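Local coordinates for malate dehydrogenase (Plasmodium falciparum, PDB 6Y91), which binds NAD and probably interconverts malate and oxaloacetate, as a member of the lactate/malate dehydrogenase superfamily, at residues A[73-78]-A[114-119]; A[96-101]-A[125-130]; A[169-174]-A[292-297]. All coordinates share one frame; numbering follows the deposited sequence.

Contact 1. Residues A[73-78]-A[114-119]. With NAD (nicotinamide-adenine-dinucleotide), chain E.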
loop_
_atom_site.group_PDB
_atom_site.type_symbol
_atom_site.label_atom_id
_atom_site.label_comp_id
_atom_site.label_asym_id
_atom_site.label_seq_id
_atom_site.Cartn_x
_atom_site.Cartn_y
_atom_site.Cartn_z
ATOM N N ILE A 73 21.876 6.971 4.953
ATOM C CA ILE A 73 22.988 6.079 4.650
ATOM C C ILE A 73 22.758 4.755 5.360
ATOM O O ILE A 73 22.525 4.729 6.575
ATOM C CB ILE A 73 24.337 6.686 5.069
ATOM C CG1 ILE A 73 24.674 7.875 4.179
ATOM C CG2 ILE A 73 25.437 5.644 4.993
ATOM C CD1 ILE A 73 25.920 8.566 4.597
ATOM N N VAL A 74 22.820 3.661 4.607
ATOM C CA VAL A 74 22.657 2.315 5.139
ATOM C C VAL A 74 23.914 1.534 4.781
ATOM O O VAL A 74 24.169 1.262 3.599
ATOM C CB VAL A 74 21.399 1.627 4.594
ATOM C CG1 VAL A 74 21.357 0.175 5.038
ATOM C CG2 VAL A 74 20.157 2.369 5.064
ATOM N N ILE A 75 24.700 1.176 5.792
ATOM C CA ILE A 75 26.007 0.555 5.603
ATOM C C ILE A 75 25.885 -0.937 5.880
ATOM O O ILE A 75 25.722 -1.355 7.031
ATOM C CB ILE A 75 27.067 1.196 6.506
ATOM C CG1 ILE A 75 27.098 2.707 6.288
ATOM C CG2 ILE A 75 28.436 0.583 6.245
ATOM C CD1 ILE A 75 27.941 3.439 7.287
ATOM N N THR A 76 25.957 -1.740 4.819
ATOM C CA THR A 76 26.079 -3.188 4.923
ATOM C C THR A 76 27.425 -3.694 4.422
ATOM O O THR A 76 27.643 -4.910 4.385
ATOM C CB THR A 76 24.952 -3.875 4.141
ATOM O OG1 THR A 76 24.917 -3.359 2.806
ATOM C CG2 THR A 76 23.610 -3.627 4.806
ATOM N N ALA A 77 28.322 -2.791 4.033
ATOM C CA ALA A 77 29.606 -3.167 3.452
ATOM C C ALA A 77 30.440 -3.988 4.429
ATOM O O ALA A 77 30.671 -3.578 5.569
ATOM C CB ALA A 77 30.370 -1.913 3.027
ATOM N N GLY A 78 30.886 -5.154 3.976
ATOM C CA GLY A 78 31.777 -5.996 4.770
ATOM C C GLY A 78 31.822 -7.398 4.190
ATOM O O GLY A 78 31.615 -7.594 2.991
ATOM N N VAL A 114 22.618 7.964 9.632
ATOM C CA VAL A 114 23.451 6.814 9.287
ATOM C C VAL A 114 22.967 5.592 10.058
ATOM O O VAL A 114 22.939 5.603 11.296
ATOM C CB VAL A 114 24.936 7.078 9.576
ATOM C CG1 VAL A 114 25.779 5.888 9.136
ATOM C CG2 VAL A 114 25.395 8.353 8.885
ATOM N N ILE A 115 22.596 4.543 9.323
ATOM C CA ILE A 115 22.142 3.271 9.877
ATOM C C ILE A 115 23.176 2.213 9.498
ATOM O O ILE A 115 23.200 1.747 8.354
ATOM C CB ILE A 115 20.746 2.893 9.365
ATOM C CG1 ILE A 115 19.716 3.981 9.690
ATOM C CG2 ILE A 115 20.309 1.538 9.924
ATOM C CD1 ILE A 115 18.353 3.707 9.072
ATOM N N CYS A 116 24.014 1.817 10.457
ATOM C CA CYS A 116 25.013 0.778 10.223
ATOM C C CYS A 116 24.409 -0.602 10.457
ATOM O O CYS A 116 23.599 -0.787 11.373
ATOM C CB CYS A 116 26.225 0.994 11.134
ATOM S SG CYS A 116 26.925 2.654 11.059
ATOM N N VAL A 117 24.809 -1.572 9.627
ATOM C CA VAL A 117 24.236 -2.917 9.664
ATOM C C VAL A 117 25.340 -3.958 9.792
ATOM O O VAL A 117 25.148 -5.012 10.415
ATOM C CB VAL A 117 23.366 -3.189 8.413
ATOM C CG1 VAL A 117 22.620 -4.528 8.521
ATOM C CG2 VAL A 117 22.376 -2.046 8.190
ATOM N N SER A 118 26.499 -3.661 9.203
ATOM C CA SER A 118 27.612 -4.610 9.158
ATOM C C SER A 118 27.973 -5.101 10.556
ATOM O O SER A 118 27.952 -4.340 11.517
ATOM C CB SER A 118 28.834 -3.966 8.497
ATOM O OG SER A 118 28.462 -3.182 7.375
ATOM N N ASN A 119 28.262 -6.289 10.668
ATOM C CA ASN A 119 28.484 -6.768 12.032
ATOM C C ASN A 119 29.988 -7.023 12.271
ATOM O O ASN A 119 30.779 -7.130 11.317
ATOM C CB ASN A 119 27.646 -8.040 12.361
ATOM C CG ASN A 119 26.558 -7.813 13.326
ATOM O OD1 ASN A 119 26.733 -7.299 14.441
ATOM N ND2 ASN A 119 25.415 -8.132 12.863
HETATM P PA NAD E . 26.616 -9.407 1.456
HETATM O O1A NAD E . 25.688 -10.274 0.755
HETATM O O2A NAD E . 27.864 -10.128 1.332
HETATM O O5B NAD E . 26.702 -7.927 0.785
HETATM C C5B NAD E . 27.713 -7.080 1.283
HETATM C C4B NAD E . 28.317 -6.308 0.189
HETATM O O4B NAD E . 29.389 -5.429 0.740
HETATM C C3B NAD E . 28.956 -7.239 -0.798
HETATM O O3B NAD E . 28.272 -7.104 -2.093
HETATM C C2B NAD E . 30.343 -6.845 -0.916
HETATM O O2B NAD E . 30.736 -6.843 -2.323
HETATM C C1B NAD E . 30.378 -5.454 -0.381
HETATM N N9A NAD E . 31.660 -4.981 0.034
HETATM C C8A NAD E . 32.695 -5.728 0.399
HETATM N N7A NAD E . 33.598 -5.042 0.677
HETATM C C5A NAD E . 33.308 -3.723 0.542
HETATM C C6A NAD E . 34.033 -2.465 0.741
HETATM N N6A NAD E . 35.417 -2.454 1.195
HETATM N N1A NAD E . 33.344 -1.206 0.475
HETATM C C2A NAD E . 32.061 -1.319 0.052
HETATM N N3A NAD E . 31.445 -2.403 -0.118
HETATM C C4A NAD E . 31.909 -3.476 0.069
HETATM O O3 NAD E . 26.201 -9.197 3.029
HETATM P PN NAD E . 24.653 -8.966 3.600
HETATM O O1N NAD E . 23.937 -7.907 2.875
HETATM O O2N NAD E . 23.796 -10.135 3.418
HETATM O O5D NAD E . 24.808 -8.504 5.190
HETATM C C5D NAD E . 25.368 -7.217 5.421
HETATM C C4D NAD E . 25.869 -7.042 6.793
HETATM O O4D NAD E . 24.757 -7.001 7.799
HETATM C C3D NAD E . 26.682 -8.293 7.088
HETATM O O3D NAD E . 27.790 -8.042 7.969
HETATM C C2D NAD E . 25.748 -9.136 7.782
HETATM O O2D NAD E . 26.521 -10.211 8.308
HETATM C C1D NAD E . 25.106 -8.128 8.754
HETATM N N1N NAD E . 24.072 -8.524 9.426
HETATM C C2N NAD E . 23.635 -7.656 10.446
HETATM C C3N NAD E . 22.323 -7.963 11.276
HETATM C C7N NAD E . 21.875 -6.960 12.370
HETATM O O7N NAD E . 21.008 -7.217 13.144
HETATM N N7N NAD E . 22.556 -5.655 12.436
HETATM C C4N NAD E . 21.610 -9.106 10.992
HETATM C C5N NAD E . 21.965 -9.858 9.860
HETATM C C6N NAD E . 23.215 -9.485 8.993
#
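Strands 73-75 and 114-116 run parallel, with Ile73 beside Val114, Val74 beside Ile115 and Ile75 beside Cys116; the axes of these short segments approach to 4.8 Å, with 14° between their directions. They are adjacent inner strands of the parallel sheet of a Rossmann fold, and the backbone bonding shows it: Ile115 N donates to Ile73 O at 2.8 Å, and Ile75 N donates back to Ile115 O at 3.0 Å. Where the ladder stops, Ile75 O accepts twice, from Val117 N at 2.8 Å and from Ser118 N at 3.3 Å, tying the turn after strand 114-116 to the end of its neighbour.

On the face carrying Ile75, its CG1 stands anti to the carbonyl carbon (chi1 -54°) and the extended chain carries CD1 across to Val114 CG1 (3.8 Å) and on to Cys116 SG. Val74 CG1 meets Val117 CG2 at 4.0 Å on the other face, which Ile236 and Ile240 of helix 230-244 cover.

Past the strand ends lies the cofactor, as expected at the C-terminal edge of such a sheet. Val117 O accepts a weak bond from the NAD carboxamide N7N, and Asn119 N donates to O3D of the nicotinamide ribose. Between the two loops, Ser118 OG donates to Ala77 O over 2.9 Å, from above the carbonyl plane, 51° out of it.

Contact 2. Residues A[96-101]-A[125-130]. With NAD (nicotinamide-adenine-dinucleotide), chain E.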
loop_
_atom_site.group_PDB
_atom_site.type_symbol
_atom_site.label_atom_id
_atom_site.label_comp_id
_atom_site.label_asym_id
_atom_site.label_seq_id
_atom_site.Cartn_x
_atom_site.Cartn_y
_atom_site.Cartn_z
ATOM N N LYS A 96 38.161 -2.428 9.057
ATOM C CA LYS A 96 38.898 -1.745 8.005
ATOM C C LYS A 96 37.915 -1.040 7.067
ATOM O O LYS A 96 38.014 0.167 6.827
ATOM C CB LYS A 96 39.735 -2.767 7.213
ATOM C CG LYS A 96 40.662 -2.249 6.103
ATOM C CD LYS A 96 39.924 -1.850 4.825
ATOM C CE LYS A 96 40.704 -0.743 4.176
ATOM N NZ LYS A 96 40.021 0.041 3.132
ATOM N N ILE A 97 36.919 -1.785 6.559
ATOM C CA ILE A 97 35.927 -1.235 5.634
ATOM C C ILE A 97 35.138 -0.103 6.290
ATOM O O ILE A 97 34.910 0.948 5.684
ATOM C CB ILE A 97 35.022 -2.380 5.129
ATOM C CG1 ILE A 97 35.847 -3.268 4.203
ATOM C CG2 ILE A 97 33.768 -1.816 4.469
ATOM C CD1 ILE A 97 35.265 -4.632 3.973
ATOM N N MET A 98 34.681 -0.312 7.530
ATOM C CA MET A 98 33.833 0.682 8.186
ATOM C C MET A 98 34.576 1.990 8.427
ATOM O O MET A 98 33.986 3.069 8.315
ATOM C CB MET A 98 33.302 0.111 9.499
ATOM C CG MET A 98 32.328 1.028 10.220
ATOM S SD MET A 98 30.863 1.390 9.236
ATOM C CE MET A 98 29.822 -0.012 9.633
ATOM N N LYS A 99 35.873 1.921 8.752
ATOM C CA LYS A 99 36.654 3.143 8.914
ATOM C C LYS A 99 36.711 3.943 7.621
ATOM O O LYS A 99 36.552 5.170 7.633
ATOM C CB LYS A 99 38.064 2.805 9.394
ATOM C CG LYS A 99 38.910 4.033 9.672
ATOM C CD LYS A 99 40.392 3.745 9.550
ATOM C CE LYS A 99 41.034 4.653 8.515
ATOM N NZ LYS A 99 42.375 5.133 8.948
ATOM N N SER A 100 36.936 3.266 6.493
ATOM C CA SER A 100 37.017 3.961 5.210
ATOM C C SER A 100 35.672 4.570 4.835
ATOM O O SER A 100 35.598 5.739 4.433
ATOM C CB SER A 100 37.506 3.005 4.122
ATOM O OG SER A 100 37.292 3.549 2.830
ATOM N N VAL A 101 34.600 3.779 4.932
ATOM C CA VAL A 101 33.253 4.300 4.703
ATOM C C VAL A 101 32.985 5.494 5.607
ATOM O O VAL A 101 32.431 6.512 5.172
ATOM C CB VAL A 101 32.208 3.187 4.914
ATOM C CG1 VAL A 101 30.811 3.782 5.044
ATOM C CG2 VAL A 101 32.272 2.183 3.780
ATOM N N VAL A 125 29.204 0.141 14.889
ATOM C CA VAL A 125 28.621 1.473 15.017
ATOM C C VAL A 125 29.578 2.400 15.754
ATOM O O VAL A 125 29.689 3.589 15.430
ATOM C CB VAL A 125 27.260 1.392 15.735
ATOM C CG1 VAL A 125 26.638 2.776 15.858
ATOM C CG2 VAL A 125 26.329 0.444 15.006
ATOM N N ASN A 126 30.305 1.863 16.737
ATOM C CA ASN A 126 31.295 2.662 17.451
ATOM C C ASN A 126 32.476 3.001 16.552
ATOM O O ASN A 126 32.993 4.124 16.595
ATOM C CB ASN A 126 31.758 1.918 18.705
ATOM C CG ASN A 126 30.724 1.950 19.818
ATOM O OD1 ASN A 126 30.455 3.001 20.398
ATOM N ND2 ASN A 126 30.134 0.798 20.113
ATOM N N VAL A 127 32.928 2.035 15.747
ATOM C CA VAL A 127 33.984 2.304 14.774
ATOM C C VAL A 127 33.576 3.436 13.842
ATOM O O VAL A 127 34.375 4.332 13.543
ATOM C CB VAL A 127 34.333 1.023 13.995
ATOM C CG1 VAL A 127 35.324 1.332 12.880
ATOM C CG2 VAL A 127 34.895 -0.030 14.940
ATOM N N PHE A 128 32.330 3.413 13.360
ATOM C CA PHE A 128 31.884 4.461 12.449
ATOM C C PHE A 128 31.896 5.820 13.133
ATOM O O PHE A 128 32.286 6.824 12.526
ATOM C CB PHE A 128 30.487 4.151 11.907
ATOM C CG PHE A 128 29.986 5.174 10.929
ATOM C CD1 PHE A 128 29.275 6.284 11.362
ATOM C CD2 PHE A 128 30.249 5.042 9.576
ATOM C CE1 PHE A 128 28.826 7.234 10.463
ATOM C CE2 PHE A 128 29.801 5.988 8.671
ATOM C CZ PHE A 128 29.089 7.084 9.115
ATOM N N HIS A 129 31.471 5.871 14.395
ATOM C CA HIS A 129 31.464 7.138 15.120
ATOM C C HIS A 129 32.872 7.696 15.272
ATOM O O HIS A 129 33.104 8.889 15.053
ATOM C CB HIS A 129 30.804 6.957 16.486
ATOM C CG HIS A 129 30.797 8.201 17.316
ATOM N ND1 HIS A 129 30.552 9.448 16.785
ATOM C CD2 HIS A 129 31.013 8.390 18.639
ATOM C CE1 HIS A 129 30.612 10.352 17.747
ATOM N NE2 HIS A 129 30.889 9.735 18.882
ATOM N N LYS A 130 33.828 6.841 15.648
ATOM C CA LYS A 130 35.181 7.302 15.941
ATOM C C LYS A 130 35.826 7.993 14.745
ATOM O O LYS A 130 36.584 8.958 14.921
ATOM C CB LYS A 130 36.059 6.137 16.386
ATOM C CG LYS A 130 37.386 6.603 16.940
ATOM C CD LYS A 130 37.820 5.781 18.123
ATOM C CE LYS A 130 38.820 6.559 18.962
ATOM N NZ LYS A 130 38.350 6.747 20.368
HETATM P PA NAD E . 26.616 -9.407 1.456
HETATM O O1A NAD E . 25.688 -10.274 0.755
HETATM O O2A NAD E . 27.864 -10.128 1.332
HETATM O O5B NAD E . 26.702 -7.927 0.785
HETATM C C5B NAD E . 27.713 -7.080 1.283
HETATM C C4B NAD E . 28.317 -6.308 0.189
HETATM O O4B NAD E . 29.389 -5.429 0.740
HETATM C C3B NAD E . 28.956 -7.239 -0.798
HETATM O O3B NAD E . 28.272 -7.104 -2.093
HETATM C C2B NAD E . 30.343 -6.845 -0.916
HETATM O O2B NAD E . 30.736 -6.843 -2.323
HETATM C C1B NAD E . 30.378 -5.454 -0.381
HETATM N N9A NAD E . 31.660 -4.981 0.034
HETATM C C8A NAD E . 32.695 -5.728 0.399
HETATM N N7A NAD E . 33.598 -5.042 0.677
HETATM C C5A NAD E . 33.308 -3.723 0.542
HETATM C C6A NAD E . 34.033 -2.465 0.741
HETATM N N6A NAD E . 35.417 -2.454 1.195
HETATM N N1A NAD E . 33.344 -1.206 0.475
HETATM C C2A NAD E . 32.061 -1.319 0.052
HETATM N N3A NAD E . 31.445 -2.403 -0.118
HETATM C C4A NAD E . 31.909 -3.476 0.069
HETATM O O3 NAD E . 26.201 -9.197 3.029
HETATM P PN NAD E . 24.653 -8.966 3.600
HETATM O O1N NAD E . 23.937 -7.907 2.875
HETATM O O2N NAD E . 23.796 -10.135 3.418
HETATM O O5D NAD E . 24.808 -8.504 5.190
HETATM C C5D NAD E . 25.368 -7.217 5.421
HETATM C C4D NAD E . 25.869 -7.042 6.793
HETATM O O4D NAD E . 24.757 -7.001 7.799
HETATM C C3D NAD E . 26.682 -8.293 7.088
HETATM O O3D NAD E . 27.790 -8.042 7.969
HETATM C C2D NAD E . 25.748 -9.136 7.782
HETATM O O2D NAD E . 26.521 -10.211 8.308
HETATM C C1D NAD E . 25.106 -8.128 8.754
HETATM N N1N NAD E . 24.072 -8.524 9.426
HETATM C C2N NAD E . 23.635 -7.656 10.446
HETATM C C3N NAD E . 22.323 -7.963 11.276
HETATM C C7N NAD E . 21.875 -6.960 12.370
HETATM O O7N NAD E . 21.008 -7.217 13.144
HETATM N N7N NAD E . 22.556 -5.655 12.436
HETATM C C4N NAD E . 21.610 -9.106 10.992
HETATM C C5N NAD E . 21.965 -9.858 9.860
HETATM C C6N NAD E . 23.215 -9.485 8.993
#
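The Phe128 ring meets helix segment 96-101 with its edge: Met98 SD and Val101 CG1 both lie near the ring plane, while one ring face is turned to the sheet, where Val114 CG1 sits over it. The Met98 sulfur stands 5.0 Å (SD) from the Phe128 ring centroid and 74° off the ring normal, which places this Met-aromatic contact at the edge and not over a face. Its nearest ring atom is CD2, with Met98 SD to Phe128 CD2 measuring 3.7 Å. Val101 is more distant, its CG1 reaching Phe128 CE2 at 4.4 Å.

Met98 gets there by holding CG anti to the backbone N (chi1 -176°) and then bending at the next two torsions, so that the thioether crosses the phenylalanine at about a right angle. The same CG rests against Val127 CG1 at 4.0 Å, and Met98 is thus lodged between one valine branch and the ring edge. Backbone spacing agrees with close packing of helices 92-108 and 121-132: the segment axes come within 8.4 Å at a crossing angle of -37°, and Met98 CA and Phe128 CA are 6.0 Å apart.

These two helices belong to successive beta-alpha units of the Rossmann domain and cover the same sheet face, where Met98, Val101 and Phe128 all touch Ile75. Away from the interface, Ile97 packs by the adenine amino group N6A of NAD, whereas Asn126 OD1 accepts from Phe267 N.

Only carbon and sulfur groups of the side chains meet here, joined by dispersion. An edge-on sulfur is consistent with its electron-rich surface facing the slightly positive C-H rim of the ring.

Contact 3. Residues A[169-174]-A[292-297]. With NAD (nicotinamide-adenine-dinucleotide), chain E.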
loop_
_atom_site.group_PDB
_atom_site.type_symbol
_atom_site.label_atom_id
_atom_site.label_comp_id
_atom_site.label_asym_id
_atom_site.label_seq_id
_atom_site.Cartn_x
_atom_site.Cartn_y
_atom_site.Cartn_z
ATOM N N VAL A 169 10.408 -4.710 24.730
ATOM C CA VAL A 169 11.718 -4.084 24.835
ATOM C C VAL A 169 12.781 -5.170 24.908
ATOM O O VAL A 169 12.709 -6.061 25.763
ATOM C CB VAL A 169 11.799 -3.175 26.070
ATOM C CG1 VAL A 169 13.248 -2.820 26.362
ATOM C CG2 VAL A 169 10.976 -1.931 25.843
ATOM N N ILE A 170 13.756 -5.116 24.008
ATOM C CA ILE A 170 14.953 -5.940 24.115
ATOM C C ILE A 170 16.166 -5.017 24.102
ATOM O O ILE A 170 16.492 -4.411 23.071
ATOM C CB ILE A 170 15.029 -6.973 22.990
ATOM C CG1 ILE A 170 13.954 -8.041 23.185
ATOM C CG2 ILE A 170 16.406 -7.621 22.966
ATOM C CD1 ILE A 170 13.915 -9.088 22.102
ATOM N N LEU A 171 16.847 -4.929 25.239
ATOM C CA LEU A 171 18.065 -4.149 25.379
ATOM C C LEU A 171 19.285 -4.994 25.031
ATOM O O LEU A 171 19.261 -6.225 25.093
ATOM C CB LEU A 171 18.204 -3.603 26.803
ATOM C CG LEU A 171 17.073 -2.724 27.342
ATOM C CD1 LEU A 171 17.220 -2.529 28.843
ATOM C CD2 LEU A 171 17.041 -1.382 26.627
ATOM N N GLY A 172 20.358 -4.313 24.664
ATOM C CA GLY A 172 21.672 -4.919 24.674
ATOM C C GLY A 172 22.147 -5.362 23.308
ATOM O O GLY A 172 21.548 -5.078 22.265
ATOM N N GLY A 173 23.264 -6.085 23.337
ATOM C CA GLY A 173 23.922 -6.474 22.105
ATOM C C GLY A 173 23.075 -7.403 21.256
ATOM O O GLY A 173 22.257 -8.175 21.754
ATOM N N HIS A 174 23.284 -7.315 19.944
ATOM C CA HIS A 174 22.656 -8.215 18.984
ATOM C C HIS A 174 23.322 -9.585 18.983
ATOM O O HIS A 174 23.906 -9.979 17.972
ATOM C CB HIS A 174 22.732 -7.615 17.579
ATOM C CG HIS A 174 21.914 -8.343 16.558
ATOM N ND1 HIS A 174 20.545 -8.467 16.651
ATOM C CD2 HIS A 174 22.273 -8.983 15.420
ATOM C CE1 HIS A 174 20.096 -9.152 15.614
ATOM N NE2 HIS A 174 21.124 -9.478 14.852
ATOM N N ASP A 292 21.332 -5.117 36.017
ATOM C CA ASP A 292 22.570 -5.879 36.121
ATOM C C ASP A 292 22.898 -6.516 34.769
ATOM O O ASP A 292 23.832 -6.082 34.058
ATOM C CB ASP A 292 22.489 -6.945 37.220
ATOM C CG ASP A 292 22.767 -6.364 38.598
ATOM O OD1 ASP A 292 23.121 -5.163 38.694
ATOM O OD2 ASP A 292 22.637 -7.083 39.594
ATOM N N LEU A 293 22.000 -7.387 34.302
ATOM C CA LEU A 293 22.226 -8.125 33.059
ATOM C C LEU A 293 22.634 -7.183 31.929
ATOM O O LEU A 293 23.455 -7.526 31.070
ATOM C CB LEU A 293 20.944 -8.907 32.675
ATOM C CG LEU A 293 20.563 -10.073 33.568
ATOM C CD1 LEU A 293 19.145 -10.505 33.241
ATOM C CD2 LEU A 293 21.527 -11.239 33.400
ATOM N N TYR A 294 22.080 -5.977 31.930
ATOM C CA TYR A 294 22.376 -5.008 30.885
ATOM C C TYR A 294 23.796 -4.458 31.001
ATOM O O TYR A 294 24.493 -4.327 29.993
ATOM C CB TYR A 294 21.353 -3.880 30.963
ATOM C CG TYR A 294 21.299 -2.933 29.778
ATOM C CD1 TYR A 294 21.775 -3.301 28.522
ATOM C CD2 TYR A 294 20.747 -1.665 29.920
ATOM C CE1 TYR A 294 21.710 -2.420 27.452
ATOM C CE2 TYR A 294 20.679 -0.789 28.865
ATOM C CZ TYR A 294 21.159 -1.165 27.636
ATOM O OH TYR A 294 21.088 -0.279 26.589
ATOM N N THR A 295 24.256 -4.165 32.223
ATOM C CA THR A 295 25.602 -3.619 32.422
ATOM C C THR A 295 26.695 -4.574 31.950
ATOM O O THR A 295 27.750 -4.142 31.483
ATOM C CB THR A 295 25.800 -3.315 33.912
ATOM O OG1 THR A 295 24.856 -2.324 34.327
ATOM C CG2 THR A 295 27.209 -2.852 34.236
ATOM N N GLU A 296 26.485 -5.867 32.129
ATOM C CA GLU A 296 27.442 -6.894 31.728
ATOM C C GLU A 296 27.490 -7.058 30.210
ATOM O O GLU A 296 28.568 -7.243 29.626
ATOM C CB GLU A 296 26.989 -8.099 32.504
ATOM C CG GLU A 296 27.551 -7.944 33.869
ATOM C CD GLU A 296 26.450 -8.096 34.864
ATOM O OE1 GLU A 296 25.300 -8.619 34.630
ATOM O OE2 GLU A 296 26.790 -7.623 35.972
ATOM N N SER A 297 26.324 -7.075 29.553
ATOM C CA SER A 297 26.340 -6.975 28.089
ATOM C C SER A 297 27.048 -5.699 27.657
ATOM O O SER A 297 27.907 -5.722 26.768
ATOM C CB SER A 297 24.930 -7.037 27.489
ATOM O OG SER A 297 24.883 -6.319 26.255
HETATM P PA NAD E . 26.616 -9.407 1.456
HETATM O O1A NAD E . 25.688 -10.274 0.755
HETATM O O2A NAD E . 27.864 -10.128 1.332
HETATM O O5B NAD E . 26.702 -7.927 0.785
HETATM C C5B NAD E . 27.713 -7.080 1.283
HETATM C C4B NAD E . 28.317 -6.308 0.189
HETATM O O4B NAD E . 29.389 -5.429 0.740
HETATM C C3B NAD E . 28.956 -7.239 -0.798
HETATM O O3B NAD E . 28.272 -7.104 -2.093
HETATM C C2B NAD E . 30.343 -6.845 -0.916
HETATM O O2B NAD E . 30.736 -6.843 -2.323
HETATM C C1B NAD E . 30.378 -5.454 -0.381
HETATM N N9A NAD E . 31.660 -4.981 0.034
HETATM C C8A NAD E . 32.695 -5.728 0.399
HETATM N N7A NAD E . 33.598 -5.042 0.677
HETATM C C5A NAD E . 33.308 -3.723 0.542
HETATM C C6A NAD E . 34.033 -2.465 0.741
HETATM N N6A NAD E . 35.417 -2.454 1.195
HETATM N N1A NAD E . 33.344 -1.206 0.475
HETATM C C2A NAD E . 32.061 -1.319 0.052
HETATM N N3A NAD E . 31.445 -2.403 -0.118
HETATM C C4A NAD E . 31.909 -3.476 0.069
HETATM O O3 NAD E . 26.201 -9.197 3.029
HETATM P PN NAD E . 24.653 -8.966 3.600
HETATM O O1N NAD E . 23.937 -7.907 2.875
HETATM O O2N NAD E . 23.796 -10.135 3.418
HETATM O O5D NAD E . 24.808 -8.504 5.190
HETATM C C5D NAD E . 25.368 -7.217 5.421
HETATM C C4D NAD E . 25.869 -7.042 6.793
HETATM O O4D NAD E . 24.757 -7.001 7.799
HETATM C C3D NAD E . 26.682 -8.293 7.088
HETATM O O3D NAD E . 27.790 -8.042 7.969
HETATM C C2D NAD E . 25.748 -9.136 7.782
HETATM O O2D NAD E . 26.521 -10.211 8.308
HETATM C C1D NAD E . 25.106 -8.128 8.754
HETATM N N1N NAD E . 24.072 -8.524 9.426
HETATM C C2N NAD E . 23.635 -7.656 10.446
HETATM C C3N NAD E . 22.323 -7.963 11.276
HETATM C C7N NAD E . 21.875 -6.960 12.370
HETATM O O7N NAD E . 21.008 -7.217 13.144
HETATM N N7N NAD E . 22.556 -5.655 12.436
HETATM C C4N NAD E . 21.610 -9.106 10.992
HETATM C C5N NAD E . 21.965 -9.858 9.860
HETATM C C6N NAD E . 23.215 -9.485 8.993
#
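Leu171 CB sits over one face of the Tyr294 ring, and this is the close-fitting part of the contact. The CB lies 3.9 Å from the Tyr294 ring centroid and only 16° off the ring normal, displaced toward the rim, which defines a CH-pi contact. Further out, Leu171 CD1 comes to Tyr294 CD2 at 3.8 Å, so the leucine covers the ring with both its base and one branch, the two side chains crossing at about a right angle. Tyr294 holds CG anti to its own N (chi1 -167°), which swings the ring from the helix to the strand end; Tyr294 CE1 also reaches Gly172 N at 3.6 Å.

Gly172, whose positive phi suits glycine and which has no side chain to press on Ser297 OG, lets the backbone pass close to the helix: Gly172 CA and Ser297 CA are 6.1 Å apart. Ser297 OG accepts a weak bond from Gly173 N, 3.3 Å long but fairly straight at 161°, and has a second weak partner in Leu177 O. The tyrosine hydroxyl has its polar partners outside the two segments, Gly269 O and Ser270 OG.

The other side of the helix is loose by comparison. Thr295 and Glu296 are exposed to solvent and make no contact with segment 169-174.

Two residues beyond Gly172, His174, the predicted proton acceptor, has its ND1 bonded to Asp147 OD2. NAD O7N lies over one face of the His174 ring, 2.8 Å from His174 NE2; an approach from above the ring is not hydrogen-bond geometry.

Within the C-terminal domain, strand 166-172 pairs antiparallel with 178-187; helix 288-311 packs against residues 171-173 through Tyr294 and Ser297, helix 144-158 touches Ile170, and strand 270-275 meets Leu171.

How the contacts relate
Contacts 1 and 2 are two layers, sheet and helices, of the same Rossmann domain, their centres 10 Å apart and their segments alternating along the chain. Sheet and helices interlock where Ile75 CD1 meets Phe128 CE2 at 3.4 Å, and Ala77 CB meets Ile97 CG2 at 3.7 Å beside the adenine of NAD. Contact 3 belongs to the C-terminal domain, its centre 21 Å from that of contact 1 and 23 Å from that of contact 2. It still reaches contact 1 at the nicotinamide end, where Asn119 ND2 lies 4.1 Å from His174 CD2. The cofactor thus spans all three: contact 2 at the adenine, contact 1 along its length, and contact 3 at the probable catalytic site.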